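Local coordinates for protein phosphoserine aminotransferase (Bacillus circulans, PDB 2C0R) that catalyses the reversible, pyridoxal-phosphate-dependent transfer of an amino group between phosphoserine and 2-oxoglutarate, a step of serine biosynthesis, at residues F353-H356 against F357-S360. The protein carries 1 engineered substitution. Numbering follows the deposited sequence.
Sequences FMEH and FKRS
Glu355 and Lys358, one turn apart near the end of the C-terminal helix 344-361, form a salt bridge in which Lys358 NZ donates to Glu355 OE2 over 2.7 Å. The ammonium comes from above the carboxylate plane, brought round by a bend at chi3 in an otherwise extended lysine chain, long enough to reach back a turn; its second, weak bond goes to the carbonyl of Gln281. The other oxygen, Glu355 OE1, lies 3.3 Å from Arg359 NH1 but far off the guanidinium plane, where no N-H points at it, so this second salt bridge rests on charge alone. Carboxylate and guanidinium stand nearly perpendicular, at 83°, and Glu355 CG sits over the centre of the guanidinium face, 3.3 Å from Arg359 CZ. A water at the edge of that group accepts from Arg359 NH2 and shares a weak hydrogen bond with His356 ND1.

His356 O takes two bonds, from Ser360 N and from Ser360 OG (2.8 Å), arriving on opposite faces of its carbonyl plane. Serine suits this place because its hydroxyl sits one carbon from the backbone; chi1 of 57° turns it to the carbonyl one turn back. The same i to i+4 backbone pattern links Phe357 to Phe353, Lys358 to Met354 and Arg359 to Glu355.

On the buried side, the flat, apolar rings of Phe353 and Phe357 point the same way, tilted at 37° and touching through Phe353 CZ and Phe357 CD1 at 4.1 Å. Both meet Phe313 of helix 307-319 edge-to-face, while Met354 packs on Ala278 and Ile279 of helix 260-280. This end of the helix is thus amphipathic: aromatic rings and a thioether face its neighbours, and on the more exposed side one two-oxygen carboxylate balances two cations.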
loop_
_atom_site.group_PDB
_atom_site.type_symbol
_atom_site.label_atom_id
_atom_site.label_comp_id
_atom_site.label_asym_id
_atom_site.label_seq_id
_atom_site.Cartn_x
_atom_site.Cartn_y
_atom_site.Cartn_z
ATOM N N PHE A 353 -30.735 -18.288 8.008
ATOM C CA PHE A 353 -29.847 -19.439 8.147
ATOM C C PHE A 353 -29.671 -19.838 9.607
ATOM O O PHE A 353 -29.711 -21.014 9.945
ATOM C CB PHE A 353 -28.497 -19.134 7.491
ATOM C CG PHE A 353 -27.512 -20.272 7.765
ATOM C CD1 PHE A 353 -27.615 -21.434 7.004
ATOM C CD2 PHE A 353 -26.526 -20.182 8.745
ATOM C CE1 PHE A 353 -26.763 -22.498 7.243
ATOM C CE2 PHE A 353 -25.676 -21.255 8.986
ATOM C CZ PHE A 353 -25.782 -22.403 8.222
ATOM N N MET A 354 -29.482 -18.837 10.456
ATOM C CA MET A 354 -29.317 -19.128 11.871
ATOM C C MET A 354 -30.557 -19.772 12.462
ATOM O O MET A 354 -30.446 -20.643 13.322
ATOM C CB MET A 354 -29.013 -17.816 12.638
ATOM C CG MET A 354 -27.566 -17.384 12.430
ATOM S SD MET A 354 -27.305 -15.715 13.088
ATOM C CE MET A 354 -27.381 -16.039 14.861
ATOM N N GLU A 355 -31.747 -19.360 12.013
ATOM C CA GLU A 355 -32.980 -19.979 12.512
ATOM C C GLU A 355 -33.069 -21.431 12.073
ATOM O O GLU A 355 -33.379 -22.308 12.869
ATOM C CB GLU A 355 -34.171 -19.171 11.987
ATOM C CG GLU A 355 -35.475 -19.819 12.427
ATOM C CD GLU A 355 -35.844 -19.658 13.884
ATOM O OE1 GLU A 355 -36.751 -20.382 14.318
ATOM O OE2 GLU A 355 -35.247 -18.823 14.612
ATOM N N HIS A 356 -32.793 -21.719 10.805
ATOM C CA HIS A 356 -32.751 -23.086 10.301
ATOM C C HIS A 356 -31.740 -23.957 11.053
ATOM O O HIS A 356 -32.036 -25.114 11.425
ATOM C CB HIS A 356 -32.387 -23.165 8.808
ATOM C CG HIS A 356 -32.085 -24.564 8.333
ATOM N ND1 HIS A 356 -33.043 -25.562 8.233
ATOM C CD2 HIS A 356 -30.936 -25.159 7.927
ATOM C CE1 HIS A 356 -32.528 -26.693 7.805
ATOM N NE2 HIS A 356 -31.234 -26.468 7.603
ATOM N N PHE A 357 -30.539 -23.440 11.251
ATOM C CA PHE A 357 -29.521 -24.288 11.891
ATOM C C PHE A 357 -29.894 -24.584 13.324
ATOM O O PHE A 357 -29.726 -25.696 13.809
ATOM C CB PHE A 357 -28.162 -23.572 11.750
ATOM C CG PHE A 357 -27.002 -24.482 12.085
ATOM C CD1 PHE A 357 -26.389 -25.223 11.098
ATOM C CD2 PHE A 357 -26.566 -24.578 13.402
ATOM C CE1 PHE A 357 -25.314 -26.020 11.442
ATOM C CE2 PHE A 357 -25.493 -25.378 13.736
ATOM C CZ PHE A 357 -24.894 -26.143 12.750
ATOM N N LYS A 358 -30.438 -23.586 14.007
ATOM C CA LYS A 358 -30.932 -23.820 15.377
ATOM C C LYS A 358 -32.005 -24.859 15.504
ATOM O O LYS A 358 -32.000 -25.726 16.379
ATOM C CB LYS A 358 -31.448 -22.441 15.850
ATOM C CG LYS A 358 -32.146 -22.488 17.217
ATOM C CD LYS A 358 -32.593 -21.061 17.539
ATOM C CE LYS A 358 -33.808 -20.623 16.740
ATOM N NZ LYS A 358 -34.167 -19.218 17.097
ATOM N N ARG A 359 -32.986 -24.730 14.590
ATOM C CA ARG A 359 -34.075 -25.690 14.576
ATOM C C ARG A 359 -33.621 -27.114 14.274
ATOM O O ARG A 359 -34.255 -28.040 14.815
ATOM C CB ARG A 359 -35.142 -25.265 13.535
ATOM C CG ARG A 359 -35.945 -24.034 13.896
ATOM C CD ARG A 359 -37.118 -23.805 12.973
ATOM N NE ARG A 359 -36.796 -23.245 11.667
ATOM C CZ ARG A 359 -37.415 -22.204 11.126
ATOM N NH1 ARG A 359 -38.399 -21.605 11.792
ATOM N NH2 ARG A 359 -37.042 -21.782 9.928
ATOM N N SER A 360 -32.645 -27.314 13.397
ATOM C CA SER A 360 -32.206 -28.651 13.001
ATOM C C SER A 360 -31.113 -29.197 13.906
ATOM O O SER A 360 -30.930 -30.415 14.058
ATOM C CB SER A 360 -31.783 -28.600 11.515
ATOM O OG SER A 360 -30.768 -27.629 11.311
HETATM O O HOH W 1 -35.567 -23.344 8.497
#